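Local coordinates for type II restriction enzyme MUNI (Mycoplasma, PDB 1D02), which recognises the double-stranded DNA sequence 5'-CAATTG-3' as a homodimeric type II restriction endonuclease and cleaves it after the first C, at a contact of chain A with DNA and the interface of chains A and B. Sequence-based numbering; all coordinates share one arbitrary frame. Chains: chain A/B, Type II restriction enzyme MUNI.

Contact 1: a contact of chain A with DNA. Residues chain A 116-118, 121. With nucleotides of chain D; nucleotides of chain C.
The Gly-Asn-Ala segment that enters 3-10 helix 118-126 is part of the DNA-reading surface of the restriction enzyme, facing the major-groove edges of two adjacent, unstacked levels of DNA, the pair DA5 of chain D with DT6 of chain C and the neighbouring DA5 of chain C. A:Asn117 addresses the pair with backbone and side chain. Its amide N makes a weak hydrogen bond to the thymine carbonyl O4 of DT6 of chain C at 3.5 Å, and its side-chain oxygen OD1 lies 2.8 Å from the exocyclic amino N6 of DA5 of chain D. N6 of DA5 of chain D already gives a nearly straight hydrogen bond (175°) to O4 of DT6 of chain C. OD1 sits roughly beyond the C6-N6 bond, so its contact is polar but not an aligned hydrogen bond. CG lodged between the backbone N and the carbonyl carbon (chi1 55°) puts OD1 beside that amino group. A:Ala118 contributes shape: its methyl CB lies over the five-membered ring of DA5 of chain C, 3.6 Å from C8, and also touches the thymine ring of DT6 of chain C. The methyl is thus inserted between two steeply tilted bases, in keeping with a distorted duplex; C8 of DA5 of chain C and C4 of DT6 of chain C are 5.8 Å apart. A:Gly116 brings CA against the methyl C7 of DT6 of chain C at 3.6 Å. One helical turn beyond the alanine, A:Arg121 bends at chi3 (42°), which sets CD beside the adenine while the guanidinium NH1 makes a weak hydrogen bond to the Hoogsteen-edge N7 of DA5 of chain C at 3.0 Å.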
loop_
_atom_site.group_PDB
_atom_site.type_symbol
_atom_site.label_atom_id
_atom_site.label_comp_id
_atom_site.label_asym_id
_atom_site.label_seq_id
_atom_site.Cartn_x
_atom_site.Cartn_y
_atom_site.Cartn_z
ATOM N N GLY A 116 12.818 4.685 8.539
ATOM C CA GLY A 116 11.554 4.001 8.782
ATOM C C GLY A 116 10.695 3.894 7.536
ATOM O O GLY A 116 10.771 4.775 6.688
ATOM N N ASN A 117 9.851 2.861 7.458
ATOM C CA ASN A 117 9.004 2.656 6.285
ATOM C C ASN A 117 7.561 2.299 6.644
ATOM O O ASN A 117 6.783 1.906 5.778
ATOM C CB ASN A 117 9.613 1.539 5.412
ATOM C CG ASN A 117 9.828 0.250 6.186
ATOM O OD1 ASN A 117 9.521 0.176 7.387
ATOM N ND2 ASN A 117 10.356 -0.770 5.517
ATOM N N ALA A 118 7.201 2.433 7.921
ATOM C CA ALA A 118 5.840 2.095 8.338
ATOM C C ALA A 118 4.757 2.891 7.592
ATOM O O ALA A 118 3.620 2.406 7.436
ATOM C CB ALA A 118 5.692 2.293 9.856
ATOM N N ARG A 121 2.324 1.611 4.949
ATOM C CA ARG A 121 1.049 0.973 5.291
ATOM C C ARG A 121 -0.142 1.760 4.717
ATOM O O ARG A 121 -1.166 1.173 4.349
ATOM C CB ARG A 121 0.886 0.887 6.827
ATOM C CG ARG A 121 1.805 -0.143 7.539
ATOM C CD ARG A 121 1.567 -0.150 9.082
ATOM N NE ARG A 121 0.140 -0.061 9.243
ATOM C CZ ARG A 121 -0.529 0.891 9.897
ATOM N NH1 ARG A 121 0.062 1.891 10.557
ATOM N NH2 ARG A 121 -1.838 0.934 9.719
ATOM P P DA D 5 10.584 -10.853 8.474
ATOM O OP1 DA D 5 11.389 -11.745 9.341
ATOM O OP2 DA D 5 9.993 -11.378 7.235
ATOM O "O5'" DA D 5 9.361 -10.172 9.256
ATOM C "C5'" DA D 5 9.299 -10.166 10.657
ATOM C "C4'" DA D 5 8.182 -9.268 11.143
ATOM O "O4'" DA D 5 8.468 -7.893 10.812
ATOM C "C3'" DA D 5 6.729 -9.524 10.707
ATOM O "O3'" DA D 5 5.911 -9.578 11.878
ATOM C "C2'" DA D 5 6.343 -8.227 10.000
ATOM C "C1'" DA D 5 7.231 -7.230 10.731
ATOM N N9 DA D 5 7.453 -5.932 10.097
ATOM C C8 DA D 5 7.524 -5.644 8.755
ATOM N N7 DA D 5 7.737 -4.380 8.500
ATOM C C5 DA D 5 7.804 -3.788 9.748
ATOM C C6 DA D 5 8.007 -2.447 10.159
ATOM N N6 DA D 5 8.187 -1.428 9.311
ATOM N N1 DA D 5 8.008 -2.188 11.486
ATOM C C2 DA D 5 7.817 -3.208 12.329
ATOM N N3 DA D 5 7.620 -4.503 12.064
ATOM C C4 DA D 5 7.629 -4.730 10.744
ATOM P P DA C 5 1.747 7.099 16.113
ATOM O OP1 DA C 5 2.062 7.617 17.467
ATOM O OP2 DA C 5 1.201 8.013 15.110
ATOM O "O5'" DA C 5 3.012 6.445 15.370
ATOM C "C5'" DA C 5 4.215 6.133 16.040
ATOM C "C4'" DA C 5 5.144 5.328 15.141
ATOM O "O4'" DA C 5 4.538 4.056 14.826
ATOM C "C3'" DA C 5 5.703 5.870 13.811
ATOM O "O3'" DA C 5 7.125 5.725 13.851
ATOM C "C2'" DA C 5 5.242 4.843 12.779
ATOM C "C1'" DA C 5 5.132 3.592 13.634
ATOM N N9 DA C 5 4.299 2.501 13.120
ATOM C C8 DA C 5 3.154 2.577 12.359
ATOM N N7 DA C 5 2.637 1.400 12.072
ATOM C C5 DA C 5 3.501 0.493 12.673
ATOM C C6 DA C 5 3.523 -0.927 12.716
ATOM N N6 DA C 5 2.619 -1.720 12.106
ATOM N N1 DA C 5 4.531 -1.519 13.402
ATOM C C2 DA C 5 5.455 -0.734 13.989
ATOM N N3 DA C 5 5.542 0.600 14.010
ATOM C C4 DA C 5 4.524 1.157 13.327
ATOM P P DT C 6 8.051 6.917 14.408
ATOM O OP1 DT C 6 7.190 7.810 15.205
ATOM O OP2 DT C 6 8.857 7.470 13.270
ATOM O "O5'" DT C 6 9.050 6.135 15.355
ATOM C "C5'" DT C 6 8.584 5.724 16.631
ATOM C "C4'" DT C 6 8.979 4.300 16.918
ATOM O "O4'" DT C 6 8.249 3.403 16.047
ATOM C "C3'" DT C 6 10.444 4.039 16.628
ATOM O "O3'" DT C 6 11.214 4.152 17.804
ATOM C "C2'" DT C 6 10.487 2.617 16.090
ATOM C "C1'" DT C 6 9.041 2.245 15.767
ATOM N N1 DT C 6 8.924 1.962 14.311
ATOM C C2 DT C 6 8.842 0.651 13.868
ATOM O O2 DT C 6 8.820 -0.328 14.618
ATOM N N3 DT C 6 8.779 0.515 12.497
ATOM C C4 DT C 6 8.784 1.527 11.547
ATOM O O4 DT C 6 8.730 1.235 10.331
ATOM C C5 DT C 6 8.856 2.876 12.084
ATOM C C7 DT C 6 8.846 4.041 11.139
ATOM C C6 DT C 6 8.923 3.021 13.423
#

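Contact 2: the interface of chains A and B. Residues chain A 105-107, 158, 160; chain B 65-67.
B:Phe67 packs its side chain into chain A, and its backbone N donates a hydrogen bond to the carbonyl O of A:Arg158 at 2.9 Å, in the carbonyl plane and on a lone pair. One face of its phenyl ring lies against the backbone of A:Val106 and A:Glu107, with A:Val106 CA 3.5 Å from B:Phe67 CD2. The ring's rim, at CE2, meets the face of the A:Trp105 indole, the two planes standing 75° apart. A:Pro160 lies against the same indole face; its CD meets ring carbon CD2 of B:Phe67, while its CB lies by the backbone O. CG of the phenylalanine points away from its own backbone N (chi1 165°), directing the ring into this recess while the amide stays bonded. A:Arg158 extends the grip along the chain B segment: NE donates to the carbonyl O of B:Glu65 at 2.9 Å, tilted from the carbonyl plane, and NH2 reaches the carbonyl O of B:Ile66 through water 1. A:Glu107, bent at chi2, lays its carboxylate against B:Phe67 and also holds the guanidinium end-on, OE1 receiving A:Arg158 NH1 at 2.6 Å in a salt bridge and OE2 receiving A:Arg158 NH2 at 3.1 Å. Both oxygens lie in the guanidinium plane, but the carboxylate is turned out of it. In the homodimer, loop residues 65-67, at the end of the chain B helix that starts at 60, thus dock between the loop at 105-107 and the junction of 3-10 helix 155-158 with helix 160-170 of chain A.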
loop_
_atom_site.group_PDB
_atom_site.type_symbol
_atom_site.label_atom_id
_atom_site.label_comp_id
_atom_site.label_asym_id
_atom_site.label_seq_id
_atom_site.Cartn_x
_atom_site.Cartn_y
_atom_site.Cartn_z
ATOM N N TRP A 105 14.760 12.255 8.240
ATOM C CA TRP A 105 16.105 12.777 8.122
ATOM C C TRP A 105 15.960 14.271 7.893
ATOM O O TRP A 105 15.450 14.713 6.845
ATOM C CB TRP A 105 16.801 12.061 6.960
ATOM C CG TRP A 105 18.105 12.621 6.477
ATOM C CD1 TRP A 105 19.075 13.231 7.212
ATOM C CD2 TRP A 105 18.596 12.546 5.128
ATOM N NE1 TRP A 105 20.162 13.534 6.396
ATOM C CE2 TRP A 105 19.884 13.126 5.118
ATOM C CE3 TRP A 105 18.066 12.042 3.931
ATOM C CZ2 TRP A 105 20.652 13.216 3.953
ATOM C CZ3 TRP A 105 18.828 12.130 2.770
ATOM C CH2 TRP A 105 20.105 12.713 2.793
ATOM N N VAL A 106 16.361 15.049 8.903
ATOM C CA VAL A 106 16.292 16.499 8.833
ATOM C C VAL A 106 17.598 17.108 9.362
ATOM O O VAL A 106 18.513 16.382 9.738
ATOM C CB VAL A 106 15.076 17.056 9.627
ATOM C CG1 VAL A 106 13.752 16.542 9.007
ATOM C CG2 VAL A 106 15.182 16.659 11.095
ATOM N N GLU A 107 17.691 18.433 9.413
ATOM C CA GLU A 107 18.959 19.006 9.856
ATOM C C GLU A 107 19.432 18.489 11.210
ATOM O O GLU A 107 18.646 18.279 12.144
ATOM C CB GLU A 107 18.967 20.554 9.810
ATOM C CG GLU A 107 17.696 21.348 10.058
ATOM C CD GLU A 107 16.636 21.200 8.958
ATOM O OE1 GLU A 107 15.835 20.281 9.086
ATOM O OE2 GLU A 107 16.605 21.987 7.980
ATOM N N ARG A 158 9.586 16.749 6.278
ATOM C CA ARG A 158 10.662 17.654 5.839
ATOM C C ARG A 158 11.870 16.866 5.363
ATOM O O ARG A 158 12.920 17.426 5.066
ATOM C CB ARG A 158 11.083 18.600 6.975
ATOM C CG ARG A 158 9.962 19.555 7.413
ATOM C CD ARG A 158 10.478 20.637 8.396
ATOM N NE ARG A 158 11.475 21.477 7.758
ATOM C CZ ARG A 158 12.783 21.396 7.975
ATOM N NH1 ARG A 158 13.276 20.507 8.841
ATOM N NH2 ARG A 158 13.608 22.187 7.302
ATOM N N PRO A 160 14.050 15.027 2.800
ATOM C CA PRO A 160 14.223 15.146 1.338
ATOM C C PRO A 160 13.940 13.892 0.539
ATOM O O PRO A 160 13.527 13.960 -0.627
ATOM C CB PRO A 160 15.683 15.589 1.194
ATOM C CG PRO A 160 16.342 14.938 2.396
ATOM C CD PRO A 160 15.339 15.239 3.492
ATOM N N GLU B 65 10.411 24.729 2.485
ATOM C CA GLU B 65 9.953 24.194 3.765
ATOM C C GLU B 65 10.576 22.873 4.214
ATOM O O GLU B 65 10.254 22.382 5.306
ATOM C CB GLU B 65 8.433 24.024 3.738
ATOM C CG GLU B 65 7.647 25.265 3.321
ATOM C CD GLU B 65 7.956 26.486 4.168
ATOM O OE1 GLU B 65 8.136 26.338 5.399
ATOM O OE2 GLU B 65 8.009 27.602 3.605
ATOM N N ILE B 66 11.453 22.280 3.410
ATOM C CA ILE B 66 12.023 21.001 3.809
ATOM C C ILE B 66 13.512 21.099 4.084
ATOM O O ILE B 66 14.114 22.165 3.921
ATOM C CB ILE B 66 11.828 19.905 2.724
ATOM C CG1 ILE B 66 12.643 20.224 1.468
ATOM C CG2 ILE B 66 10.359 19.785 2.369
ATOM C CD1 ILE B 66 12.754 19.029 0.496
ATOM N N PHE B 67 14.094 19.990 4.526
ATOM C CA PHE B 67 15.534 19.937 4.773
ATOM C C PHE B 67 16.169 19.607 3.425
ATOM O O PHE B 67 15.782 18.625 2.784
ATOM C CB PHE B 67 15.869 18.839 5.784
ATOM C CG PHE B 67 17.329 18.480 5.820
ATOM C CD1 PHE B 67 18.296 19.473 5.997
ATOM C CD2 PHE B 67 17.744 17.151 5.709
ATOM C CE1 PHE B 67 19.653 19.139 6.066
ATOM C CE2 PHE B 67 19.099 16.808 5.779
ATOM C CZ PHE B 67 20.058 17.811 5.960
HETATM O O HOH W 1 13.108 24.632 5.660
#

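The C-alpha centres of contact 1 and contact 2 lie about 18 Å apart. They share no residue, but both draw on one stretch of chain A: the loop at 105-107 used in contact 2 runs on through 3-10 helix 111-114 to the DNA-reading segment and helix 118-126 of contact 1. Dimer packing may therefore steady the stretch leading to that segment, although the structure alone does not show such coupling. Contact 1 lies across the central A-T step, so its twin from chain B meets the same step from the other side; the dimer of contact 2 may thus help bring both subunits to the centre of the site.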